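Local coordinates for protein putative ABC transporter (Thermobispora bispora, PDB 4PE6) that probably binds carbohydrates or related small solutes for an ABC transporter and holds a trihydroxybutanoic acid between its lobes, at residues Asp260-Gln263 / Ser264-Ala267; Pro138-Glu141 / Ser142-Gly145; Thr185-Asp189 / Gly190-Gln194; Ser76-Leu79 / Gln80-Ala84; Val289-Glu293 / Lys294-Thr298. All coordinates share one frame; numbering follows the deposited sequence.

In the fold
The five contacts illustrate how one periplasmic-binding-protein fold starts and stops its helices. Contacts 1, 3 and 5 lie at helix starts, contacts 2 and 4 at helix ends. Two of the starts adjoin the bound trihydroxybutanoic acid: the side chain of Gln263 in contact 1 is about 5 Å from it, and that of Cys188 in contact 3 about 4 Å, although the nearest atoms of these two contacts are about 10 Å apart. Contact 5 touches contact 1, with Asp260 CA 3.9 Å from Val289 CG2. Contacts 2 and 4 lie on opposite sides of the chain's centre, their own centres about 49 Å apart.

Contact 1: Asp260-Gln263 / Ser264-Ala267; sequences DPAQ and SVAA
Ala262 and Gln263 hand their carbonyls to Ala266 and Ala267 where helix 263-275 begins, a helix N-terminus entered through a type I beta turn from Asp260 to Gln263. Ala262 holds the N-cap position, and its O accepts a nearly straight bond from Ala266 N at 3.1 Å. One residue on, Gln263 O takes Ala267 N at 2.8 Å.

The side chain that ties this turn to the pocket is that of Gln263. Its CB starts at the backbone of the helix's first residue, and the chain leads away from there. CG stands anti to the residue's own carbonyl carbon (chi1 -75°), which sends the extended chain back beside the turn and away from the helix. Along its way the side chain touches Phe112, Leu124 and Asn126. At the tip NE2 donates to Asp260 O at 3.1 Å, with that oxygen lying in the plane of the amide. The backbone N of Gln263 reaches the same oxygen from the opposite face of its carbonyl, so one residue grips Asp260 O twice. NE2 also bonds Asp113 OD1, and since Asp113 lines the ligand pocket, Gln263 is a buried second-shell link between helix start and pocket wall; the two bonds fix the rotation of its amide.

Ser264 turns its hydroxyl to Met36 O on helix 31-49, joining the helix start to a neighbouring helix. On the apolar side, Ala262 CB meets the CG2 branch of Val265 at 4.3 Å.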
loop_
_atom_site.group_PDB
_atom_site.type_symbol
_atom_site.label_atom_id
_atom_site.label_comp_id
_atom_site.label_asym_id
_atom_site.label_seq_id
_atom_site.Cartn_x
_atom_site.Cartn_y
_atom_site.Cartn_z
ATOM N N ASP A 260 2.974 0.283 -3.922
ATOM C CA ASP A 260 3.522 1.599 -4.258
ATOM C C ASP A 260 2.646 2.710 -3.726
ATOM O O ASP A 260 1.512 2.867 -4.177
ATOM C CB ASP A 260 3.622 1.710 -5.788
ATOM C CG ASP A 260 4.124 3.062 -6.275
ATOM O OD1 ASP A 260 4.832 3.799 -5.545
ATOM O OD2 ASP A 260 3.820 3.383 -7.437
ATOM N N PRO A 261 3.155 3.495 -2.751
ATOM C CA PRO A 261 2.372 4.626 -2.260
ATOM C C PRO A 261 2.032 5.632 -3.351
ATOM O O PRO A 261 1.005 6.299 -3.257
ATOM C CB PRO A 261 3.284 5.277 -1.201
ATOM C CG PRO A 261 4.237 4.214 -0.808
ATOM C CD PRO A 261 4.432 3.361 -2.037
ATOM N N ALA A 262 2.883 5.735 -4.373
ATOM C CA ALA A 262 2.665 6.635 -5.466
ATOM C C ALA A 262 1.614 6.172 -6.475
ATOM O O ALA A 262 1.468 6.760 -7.525
ATOM C CB ALA A 262 3.995 6.973 -6.153
ATOM N N GLN A 263 0.842 5.140 -6.151
ATOM C CA GLN A 263 -0.410 4.951 -6.854
ATOM C C GLN A 263 -1.267 6.212 -6.837
ATOM O O GLN A 263 -2.020 6.443 -7.774
ATOM C CB GLN A 263 -1.207 3.818 -6.273
ATOM C CG GLN A 263 -0.687 2.440 -6.623
ATOM C CD GLN A 263 -1.420 1.388 -5.832
ATOM O OE1 GLN A 263 -2.403 0.837 -6.307
ATOM N NE2 GLN A 263 -0.953 1.114 -4.596
ATOM N N SER A 264 -1.156 7.029 -5.781
ATOM C CA SER A 264 -1.885 8.270 -5.728
ATOM C C SER A 264 -1.476 9.262 -6.832
ATOM O O SER A 264 -2.311 10.030 -7.340
ATOM C CB SER A 264 -1.732 8.930 -4.347
ATOM O OG SER A 264 -0.369 9.254 -4.110
ATOM N N VAL A 265 -0.188 9.274 -7.154
ATOM C CA VAL A 265 0.328 10.161 -8.176
ATOM C C VAL A 265 -0.093 9.637 -9.547
ATOM O O VAL A 265 -0.501 10.394 -10.413
ATOM C CB VAL A 265 1.854 10.233 -8.115
ATOM C CG1 VAL A 265 2.381 11.060 -9.256
ATOM C CG2 VAL A 265 2.321 10.828 -6.788
ATOM N N ALA A 266 0.006 8.333 -9.737
ATOM C CA ALA A 266 -0.484 7.730 -10.982
ATOM C C ALA A 266 -1.985 7.992 -11.161
ATOM O O ALA A 266 -2.447 8.216 -12.265
ATOM C CB ALA A 266 -0.201 6.234 -10.995
ATOM N N ALA A 267 -2.746 7.952 -10.067
ATOM C CA ALA A 267 -4.187 8.230 -10.119
ATOM C C ALA A 267 -4.457 9.687 -10.529
ATOM O O ALA A 267 -5.389 9.960 -11.270
ATOM C CB ALA A 267 -4.826 7.924 -8.776
#

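Contact 2: Pro138-Glu141 / Ser142-Gly145; sequences PVLE and SIGG
Leu140 and Glu141 offer their carbonyls to Gly145 and Gly144 in a Schellman motif that ends helix 128-142. Backbone bonds make up most of the contact. Gly145 N reaches Leu140 O at 3.0 Å, the long closing bond, while inside it Gly144 N meets Glu141 O at 2.9 Å from above the carbonyl plane. Gly144 is the C-prime residue, and its positive phi of 67° turns the chain out of the helix. Leu140 O is held twice, because Ile143 N approaches it at 3.2 Å from the face opposite to Gly145 N. Just before the motif, Ser142 N keeps an i to i+4 bond to Pro138 O.

A side-chain hydrogen bond supplements these. Ser142 places OG between its own backbone N and carbonyl carbon (chi1 84°), folding the hydroxyl back against the helix so that it donates to Val139 O at 2.8 Å. The serine thus satisfies a carbonyl of the last turn, to which Ile143 N adds a weak bond.

At the polar end, the Glu141 chain bends at chi2 and its OE2 is hydrogen-bonded to Tyr175 OH.

Apolar contact comes from the branched residues. Leu140 CD2 and Ile143 CD1 meet at 4.3 Å; Leu140 continues this packing onto Ile171 and Leu172 of helix 159-173, while Val139 faces strand 209-211. Among the side-chain atoms meeting the last turn, Ile143 CG1 comes within 3.3 Å of Leu140 O.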
loop_
_atom_site.group_PDB
_atom_site.type_symbol
_atom_site.label_atom_id
_atom_site.label_comp_id
_atom_site.label_asym_id
_atom_site.label_seq_id
_atom_site.Cartn_x
_atom_site.Cartn_y
_atom_site.Cartn_z
ATOM N N PRO A 138 9.014 -16.607 0.326
ATOM C CA PRO A 138 10.443 -16.610 0.659
ATOM C C PRO A 138 10.716 -16.690 2.162
ATOM O O PRO A 138 11.765 -17.223 2.586
ATOM C CB PRO A 138 10.960 -15.270 0.091
ATOM C CG PRO A 138 9.880 -14.726 -0.774
ATOM C CD PRO A 138 8.592 -15.352 -0.318
ATOM N N VAL A 139 9.789 -16.171 2.959
ATOM C CA VAL A 139 9.935 -16.214 4.408
ATOM C C VAL A 139 9.811 -17.650 4.918
ATOM O O VAL A 139 10.627 -18.112 5.725
ATOM C CB VAL A 139 8.933 -15.259 5.091
ATOM C CG1 VAL A 139 8.858 -15.503 6.580
ATOM C CG2 VAL A 139 9.327 -13.810 4.815
ATOM N N LEU A 140 8.826 -18.374 4.409
ATOM C CA LEU A 140 8.660 -19.763 4.792
ATOM C C LEU A 140 9.825 -20.626 4.290
ATOM O O LEU A 140 10.277 -21.535 5.002
ATOM C CB LEU A 140 7.329 -20.294 4.287
ATOM C CG LEU A 140 6.136 -19.590 4.961
ATOM C CD1 LEU A 140 4.838 -19.868 4.236
ATOM C CD2 LEU A 140 6.019 -19.985 6.425
ATOM N N GLU A 141 10.308 -20.347 3.079
ATOM C CA GLU A 141 11.493 -21.038 2.583
ATOM C C GLU A 141 12.689 -20.787 3.493
ATOM O O GLU A 141 13.439 -21.711 3.776
ATOM C CB GLU A 141 11.849 -20.633 1.149
ATOM C CG GLU A 141 10.898 -21.164 0.095
ATOM C CD GLU A 141 11.049 -22.654 -0.165
ATOM O OE1 GLU A 141 12.179 -23.130 -0.432
ATOM O OE2 GLU A 141 10.010 -23.343 -0.136
ATOM N N SER A 142 12.856 -19.551 3.953
ATOM C CA SER A 142 14.009 -19.193 4.796
ATOM C C SER A 142 14.026 -19.909 6.145
ATOM O O SER A 142 15.071 -19.977 6.787
ATOM C CB SER A 142 14.090 -17.682 5.016
ATOM O OG SER A 142 13.252 -17.291 6.099
ATOM N N ILE A 143 12.892 -20.453 6.588
ATOM C CA ILE A 143 12.868 -21.224 7.839
ATOM C C ILE A 143 12.749 -22.727 7.540
ATOM O O ILE A 143 12.342 -23.536 8.388
ATOM C CB ILE A 143 11.774 -20.709 8.815
ATOM C CG1 ILE A 143 10.365 -20.889 8.243
ATOM C CG2 ILE A 143 12.010 -19.236 9.116
ATOM C CD1 ILE A 143 9.234 -20.653 9.225
ATOM N N GLY A 144 13.095 -23.101 6.316
ATOM C CA GLY A 144 13.107 -24.503 5.933
ATOM C C GLY A 144 11.738 -25.163 5.878
ATOM O O GLY A 144 11.650 -26.381 5.933
ATOM N N GLY A 145 10.676 -24.373 5.731
ATOM C CA GLY A 145 9.333 -24.922 5.604
ATOM C C GLY A 145 8.794 -25.559 6.871
ATOM O O GLY A 145 7.892 -26.389 6.821
#

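Contact 3: Thr185-Asp189 / Gly190-Gln194; sequences TGMCD and GATAQ
Asp189 caps the start of helix 190-200 by turning its carboxylate onto Thr192, three residues ahead. CG lies opposite the aspartate's own N (chi1 -180°), a setting that swings OD2 over the first turn. There OD2 uses its anti lone pair for the hydroxyl of Thr192, with OG1 donating at 2.6 Å, and takes the N-cap bond from Thr192 N at 3.2 Å from above the carboxylate plane. The two side chains cross at about a right angle.

The tight side faces the strand-to-helix loop. Thr192 CB presses on Gly186 O at 3.3 Å, and the backbones come so close, Gly186 CA lying 4.0 Å from Ala193 CA, that a side chain at this glycine would crowd the methyl of Ala193. Ala193 N bonds Asp189 O almost straight along the C=O axis.

The looser side is wet: a water donates to Asp189 OD1 at 2.7 Å and accepts from Ala191 N at 2.9 Å. With an alanine here in place of Asp189, Thr192 N and its hydroxyl would probably both lose their acceptor, and the water its partner on OD1. Just before the cap, Cys188 touches the bound ligand and is disulfide-bonded to Cys213. A carboxylate held by a hydroxyl, an amide and a water therefore probably offsets the positive end of the helix dipole beside the pocket.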
loop_
_atom_site.group_PDB
_atom_site.type_symbol
_atom_site.label_atom_id
_atom_site.label_comp_id
_atom_site.label_asym_id
_atom_site.label_seq_id
_atom_site.Cartn_x
_atom_site.Cartn_y
_atom_site.Cartn_z
ATOM N N THR A 185 -3.812 -8.238 14.268
ATOM C CA THR A 185 -3.971 -7.122 13.330
ATOM C C THR A 185 -2.932 -6.030 13.601
ATOM O O THR A 185 -2.822 -5.518 14.724
ATOM C CB THR A 185 -5.348 -6.486 13.438
ATOM O OG1 THR A 185 -6.357 -7.432 13.071
ATOM C CG2 THR A 185 -5.448 -5.241 12.540
ATOM N N GLY A 186 -2.214 -5.649 12.558
ATOM C CA GLY A 186 -1.194 -4.609 12.638
ATOM C C GLY A 186 -1.520 -3.316 11.907
ATOM O O GLY A 186 -0.867 -2.311 12.156
HETATM N N MSE A 187 -2.499 -3.330 10.991
HETATM C CA MSE A 187 -2.840 -2.144 10.163
HETATM C C MSE A 187 -1.668 -1.624 9.311
HETATM O O MSE A 187 -1.645 -0.464 8.932
HETATM C CB MSE A 187 -3.445 -0.998 11.013
HETATM C CG MSE A 187 -4.581 -1.414 11.944
HETATM SE SE MSE A 187 -6.175 -2.080 10.979
HETATM C CE MSE A 187 -6.812 -0.415 10.175
ATOM N N CYS A 188 -0.731 -2.509 8.962
ATOM C CA CYS A 188 0.562 -2.146 8.303
ATOM C C CYS A 188 1.257 -0.980 9.009
ATOM O O CYS A 188 1.892 -0.135 8.380
ATOM C CB CYS A 188 0.404 -1.830 6.817
ATOM S SG CYS A 188 -0.721 -2.924 5.933
ATOM N N ASP A 189 1.115 -0.954 10.327
ATOM C CA ASP A 189 1.691 0.100 11.161
ATOM C C ASP A 189 2.618 -0.528 12.184
ATOM O O ASP A 189 2.190 -1.339 12.978
ATOM C CB ASP A 189 0.597 0.861 11.886
ATOM C CG ASP A 189 1.149 1.967 12.763
ATOM O OD1 ASP A 189 1.933 2.778 12.237
ATOM O OD2 ASP A 189 0.809 2.028 13.976
ATOM N N GLY A 190 3.886 -0.134 12.168
ATOM C CA GLY A 190 4.883 -0.715 13.069
ATOM C C GLY A 190 4.499 -0.703 14.545
ATOM O O GLY A 190 4.562 -1.746 15.220
ATOM N N ALA A 191 4.092 0.455 15.044
ATOM C CA ALA A 191 3.770 0.597 16.466
ATOM C C ALA A 191 2.549 -0.249 16.847
ATOM O O ALA A 191 2.534 -0.883 17.897
ATOM C CB ALA A 191 3.557 2.053 16.842
ATOM N N THR A 192 1.558 -0.307 15.961
ATOM C CA THR A 192 0.379 -1.129 16.207
ATOM C C THR A 192 0.736 -2.621 16.226
ATOM O O THR A 192 0.355 -3.359 17.147
ATOM C CB THR A 192 -0.686 -0.876 15.136
ATOM O OG1 THR A 192 -1.009 0.514 15.128
ATOM C CG2 THR A 192 -1.926 -1.684 15.398
ATOM N N ALA A 193 1.437 -3.068 15.187
ATOM C CA ALA A 193 1.965 -4.420 15.131
ATOM C C ALA A 193 2.846 -4.747 16.337
ATOM O O ALA A 193 2.733 -5.818 16.909
ATOM C CB ALA A 193 2.779 -4.591 13.861
ATOM N N GLN A 194 3.735 -3.814 16.703
ATOM C CA GLN A 194 4.593 -3.999 17.874
ATOM C C GLN A 194 3.781 -4.350 19.101
ATOM O O GLN A 194 4.096 -5.311 19.810
ATOM C CB GLN A 194 5.428 -2.753 18.164
ATOM C CG GLN A 194 6.387 -2.902 19.349
ATOM C CD GLN A 194 7.218 -1.655 19.573
ATOM O OE1 GLN A 194 7.216 -0.734 18.754
ATOM N NE2 GLN A 194 7.939 -1.617 20.689
HETATM O O HOH W 1 4.233 2.989 13.709
#

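Contact 4: Ser76-Leu79 / Gln80-Ala84; sequences SLLL and QKPDA
Gln80 carries CG anti to its own carbonyl carbon (chi1 -64°) and stays extended beyond it, which lays the chain back along the last turn of helix 67-78, its OE1 4.1 Å from Leu77 CD2. Leu78 has a similar first torsion; its chi2 of -179° carries CD1 on along the extended chain and leaves CD2 as the side branch, 4.1 Å from Pro82 CG. The backbone turns between these pairs. Gln80 N bonds Leu77 O at 2.9 Å, and Lys81 N closes a type I beta turn on Leu78 O at 2.9 Å, each from above the carbonyl plane. Positive phi at Lys81 (62°) then turns the chain away from the helix.

Pro82 comes next, and its CD packs 3.3 Å from Leu77 O. Elsewhere in the fold Leu78 touches helix 96-104, and Gln80 touches Lys55 and Lys57 of strand 55-60 and Phe20 of strand 20-25. Were an alanine here instead of Gln80, the flank of Leu77 and its neighbours on those strands would probably lose part of their cover. Proline has no N-H, so Leu78 O can take no i+4 helical bond and is served instead by Lys81 N, while a ring carbon lies against Leu77 O.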
loop_
_atom_site.group_PDB
_atom_site.type_symbol
_atom_site.label_atom_id
_atom_site.label_comp_id
_atom_site.label_asym_id
_atom_site.label_seq_id
_atom_site.Cartn_x
_atom_site.Cartn_y
_atom_site.Cartn_z
ATOM N N SER A 76 -19.389 15.654 1.419
ATOM C CA SER A 76 -18.949 17.040 1.652
ATOM C C SER A 76 -18.004 17.516 0.536
ATOM O O SER A 76 -18.046 18.689 0.126
ATOM C CB SER A 76 -18.321 17.223 3.042
ATOM O OG SER A 76 -19.329 17.179 4.050
ATOM N N LEU A 77 -17.175 16.611 0.027
ATOM C CA LEU A 77 -16.307 16.940 -1.112
ATOM C C LEU A 77 -17.130 17.238 -2.363
ATOM O O LEU A 77 -16.821 18.176 -3.105
ATOM C CB LEU A 77 -15.301 15.817 -1.409
ATOM C CG LEU A 77 -14.045 15.815 -0.520
ATOM C CD1 LEU A 77 -13.294 14.507 -0.669
ATOM C CD2 LEU A 77 -13.157 16.994 -0.855
ATOM N N LEU A 78 -18.176 16.456 -2.612
ATOM C CA LEU A 78 -18.968 16.671 -3.826
ATOM C C LEU A 78 -19.628 18.050 -3.859
ATOM O O LEU A 78 -19.766 18.642 -4.926
ATOM C CB LEU A 78 -20.013 15.578 -4.012
ATOM C CG LEU A 78 -19.428 14.210 -4.349
ATOM C CD1 LEU A 78 -20.574 13.231 -4.518
ATOM C CD2 LEU A 78 -18.550 14.255 -5.597
ATOM N N LEU A 79 -19.990 18.577 -2.690
ATOM C CA LEU A 79 -20.515 19.935 -2.595
ATOM C C LEU A 79 -19.562 20.988 -3.124
ATOM O O LEU A 79 -20.009 22.057 -3.502
ATOM C CB LEU A 79 -20.872 20.290 -1.143
ATOM C CG LEU A 79 -21.969 19.436 -0.522
ATOM C CD1 LEU A 79 -22.045 19.697 0.975
ATOM C CD2 LEU A 79 -23.304 19.701 -1.209
ATOM N N GLN A 80 -18.260 20.713 -3.106
ATOM C CA GLN A 80 -17.255 21.651 -3.599
ATOM C C GLN A 80 -16.983 21.474 -5.091
ATOM O O GLN A 80 -16.094 22.122 -5.641
ATOM C CB GLN A 80 -15.955 21.471 -2.821
ATOM C CG GLN A 80 -16.090 21.798 -1.345
ATOM C CD GLN A 80 -14.826 21.483 -0.581
ATOM O OE1 GLN A 80 -14.800 20.561 0.217
ATOM N NE2 GLN A 80 -13.770 22.258 -0.818
ATOM N N LYS A 81 -17.722 20.578 -5.734
ATOM C CA LYS A 81 -17.704 20.443 -7.188
ATOM C C LYS A 81 -16.343 20.054 -7.761
ATOM O O LYS A 81 -15.821 20.718 -8.653
ATOM C CB LYS A 81 -18.210 21.732 -7.840
ATOM C CG LYS A 81 -19.668 22.023 -7.535
ATOM C CD LYS A 81 -20.583 21.083 -8.323
ATOM C CE LYS A 81 -22.007 21.609 -8.377
ATOM N NZ LYS A 81 -22.606 21.647 -7.014
ATOM N N PRO A 82 -15.773 18.945 -7.269
ATOM C CA PRO A 82 -14.539 18.508 -7.869
ATOM C C PRO A 82 -14.774 17.990 -9.296
ATOM O O PRO A 82 -15.828 17.454 -9.608
ATOM C CB PRO A 82 -14.091 17.385 -6.939
ATOM C CG PRO A 82 -15.385 16.769 -6.480
ATOM C CD PRO A 82 -16.336 17.936 -6.351
ATOM N N ASP A 83 -13.772 18.150 -10.141
ATOM C CA ASP A 83 -13.813 17.588 -11.503
ATOM C C ASP A 83 -13.439 16.105 -11.553
ATOM O O ASP A 83 -13.891 15.347 -12.426
ATOM C CB ASP A 83 -12.892 18.435 -12.377
ATOM C CG ASP A 83 -13.390 19.855 -12.488
ATOM O OD1 ASP A 83 -14.494 20.032 -13.042
ATOM O OD2 ASP A 83 -12.728 20.778 -11.973
ATOM N N ALA A 84 -12.567 15.715 -10.638
ATOM C CA ALA A 84 -12.185 14.311 -10.434
ATOM C C ALA A 84 -12.035 14.049 -8.956
ATOM O O ALA A 84 -11.654 14.947 -8.170
ATOM C CB ALA A 84 -10.882 13.989 -11.163
#

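Contact 5: Val289-Glu293 / Lys294-Thr298; sequences VLIEE and KDRDT
A beta-to-alpha connection carries the chain from strand 283-290 into helix 293-302, and Glu292 and Glu293 make its first turn with Asp295 and Arg296. Asp295 N bonds Glu292 O at 2.8 Å, and Arg296 N bonds Glu293 O at 3.2 Å, both from above the carbonyl plane. Ile291 fits CG2 (chi1 -57° puts this methyl opposite the backbone N) against Arg296 CA at 3.8 Å; the isoleucine side chain also touches Leu242 and Trp299.

The outer face is charged. Glu292 and Lys294 run alongside each other in the same direction, in a long salt bridge of 4.0 Å between OE1 and NZ. Arg296 crosses Glu293 with carboxylate and guanidinium planes 76° apart; within this contact NH1 approaches the methylene CG of Glu293 at 3.9 Å, its carboxylate staying beyond salt-bridge distance. The arginine also makes a cation-pi contact with Trp245. One water donates to Glu293 O at 2.6 Å and accepts from Asp297 N; another donates to Leu290 O and, weakly, to Asp295 OD2. Glu292 N is buried without a partner. With its first turn closed by backbone bonds, Ile291 packed inward and a charged, hydrated outer face, this is a beta-to-alpha connection of the alpha/beta periplasmic-binding-protein fold.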
loop_
_atom_site.group_PDB
_atom_site.type_symbol
_atom_site.label_atom_id
_atom_site.label_comp_id
_atom_site.label_asym_id
_atom_site.label_seq_id
_atom_site.Cartn_x
_atom_site.Cartn_y
_atom_site.Cartn_z
ATOM N N VAL A 289 6.496 -2.445 -5.087
ATOM C CA VAL A 289 7.888 -2.092 -4.781
ATOM C C VAL A 289 8.524 -3.248 -4.010
ATOM O O VAL A 289 8.371 -3.374 -2.786
ATOM C CB VAL A 289 8.012 -0.786 -3.948
ATOM C CG1 VAL A 289 9.473 -0.397 -3.797
ATOM C CG2 VAL A 289 7.222 0.349 -4.596
ATOM N N LEU A 290 9.211 -4.115 -4.744
ATOM C CA LEU A 290 9.956 -5.219 -4.149
ATOM C C LEU A 290 11.417 -4.775 -3.993
ATOM O O LEU A 290 12.057 -4.428 -4.972
ATOM C CB LEU A 290 9.846 -6.452 -5.047
ATOM C CG LEU A 290 10.727 -7.663 -4.728
ATOM C CD1 LEU A 290 10.279 -8.343 -3.446
ATOM C CD2 LEU A 290 10.720 -8.631 -5.919
ATOM N N ILE A 291 11.921 -4.780 -2.768
ATOM C CA ILE A 291 13.303 -4.400 -2.494
ATOM C C ILE A 291 14.097 -5.657 -2.165
ATOM O O ILE A 291 14.140 -6.094 -1.029
ATOM C CB ILE A 291 13.393 -3.364 -1.361
ATOM C CG1 ILE A 291 12.554 -2.146 -1.734
ATOM C CG2 ILE A 291 14.839 -2.932 -1.138
ATOM C CD1 ILE A 291 12.443 -1.113 -0.641
ATOM N N GLU A 292 14.696 -6.246 -3.193
ATOM C CA GLU A 292 15.634 -7.345 -3.005
ATOM C C GLU A 292 16.967 -6.806 -2.495
ATOM O O GLU A 292 17.214 -5.599 -2.540
ATOM C CB GLU A 292 15.799 -8.121 -4.306
ATOM C CG GLU A 292 14.514 -8.838 -4.679
ATOM C CD GLU A 292 14.673 -9.711 -5.892
ATOM O OE1 GLU A 292 14.930 -9.169 -6.986
ATOM O OE2 GLU A 292 14.532 -10.939 -5.742
ATOM N N GLU A 293 17.817 -7.704 -2.007
ATOM C CA GLU A 293 19.039 -7.304 -1.316
ATOM C C GLU A 293 19.841 -6.284 -2.128
ATOM O O GLU A 293 20.268 -5.269 -1.600
ATOM C CB GLU A 293 19.902 -8.528 -0.967
ATOM C CG GLU A 293 21.079 -8.219 -0.048
ATOM C CD GLU A 293 21.933 -9.438 0.242
ATOM O OE1 GLU A 293 21.378 -10.438 0.740
ATOM O OE2 GLU A 293 23.157 -9.403 -0.019
ATOM N N LYS A 294 20.001 -6.538 -3.419
ATOM C CA LYS A 294 20.764 -5.641 -4.292
ATOM C C LYS A 294 20.220 -4.207 -4.384
ATOM O O LYS A 294 20.974 -3.289 -4.724
ATOM C CB LYS A 294 20.854 -6.241 -5.696
ATOM C CG LYS A 294 19.505 -6.440 -6.373
ATOM C CD LYS A 294 19.453 -7.749 -7.147
ATOM C CE LYS A 294 18.072 -7.971 -7.748
ATOM N NZ LYS A 294 17.710 -6.915 -8.738
ATOM N N ASP A 295 18.927 -4.017 -4.108
ATOM C CA ASP A 295 18.302 -2.686 -4.172
ATOM C C ASP A 295 18.258 -1.931 -2.833
ATOM O O ASP A 295 17.898 -0.751 -2.815
ATOM C CB ASP A 295 16.873 -2.802 -4.713
ATOM C CG ASP A 295 16.817 -3.419 -6.102
ATOM O OD1 ASP A 295 17.705 -3.116 -6.919
ATOM O OD2 ASP A 295 15.887 -4.209 -6.372
ATOM N N ARG A 296 18.598 -2.590 -1.726
ATOM C CA ARG A 296 18.479 -1.976 -0.386
ATOM C C ARG A 296 19.236 -0.670 -0.236
ATOM O O ARG A 296 18.667 0.357 0.139
ATOM C CB ARG A 296 18.988 -2.917 0.698
ATOM C CG ARG A 296 18.070 -4.083 0.992
ATOM C CD ARG A 296 18.807 -5.244 1.641
ATOM N NE ARG A 296 19.446 -4.867 2.898
ATOM C CZ ARG A 296 20.022 -5.718 3.748
ATOM N NH1 ARG A 296 20.039 -7.028 3.506
ATOM N NH2 ARG A 296 20.570 -5.248 4.863
ATOM N N ASP A 297 20.532 -0.718 -0.519
ATOM C CA ASP A 297 21.380 0.449 -0.302
ATOM C C ASP A 297 20.970 1.597 -1.226
ATOM O O ASP A 297 20.939 2.755 -0.806
ATOM C CB ASP A 297 22.857 0.088 -0.482
ATOM C CG ASP A 297 23.314 -1.012 0.474
ATOM O OD1 ASP A 297 22.755 -1.146 1.585
ATOM O OD2 ASP A 297 24.247 -1.750 0.110
ATOM N N THR A 298 20.638 1.273 -2.471
ATOM C CA THR A 298 20.170 2.285 -3.417
ATOM C C THR A 298 18.959 3.021 -2.815
ATOM O O THR A 298 18.942 4.244 -2.733
ATOM C CB THR A 298 19.810 1.699 -4.812
ATOM O OG1 THR A 298 18.504 1.104 -4.770
ATOM C CG2 THR A 298 20.815 0.652 -5.276
HETATM O O HOH W 2 13.394 -1.890 -5.786
HETATM O O HOH W 3 22.014 -3.328 -1.204
#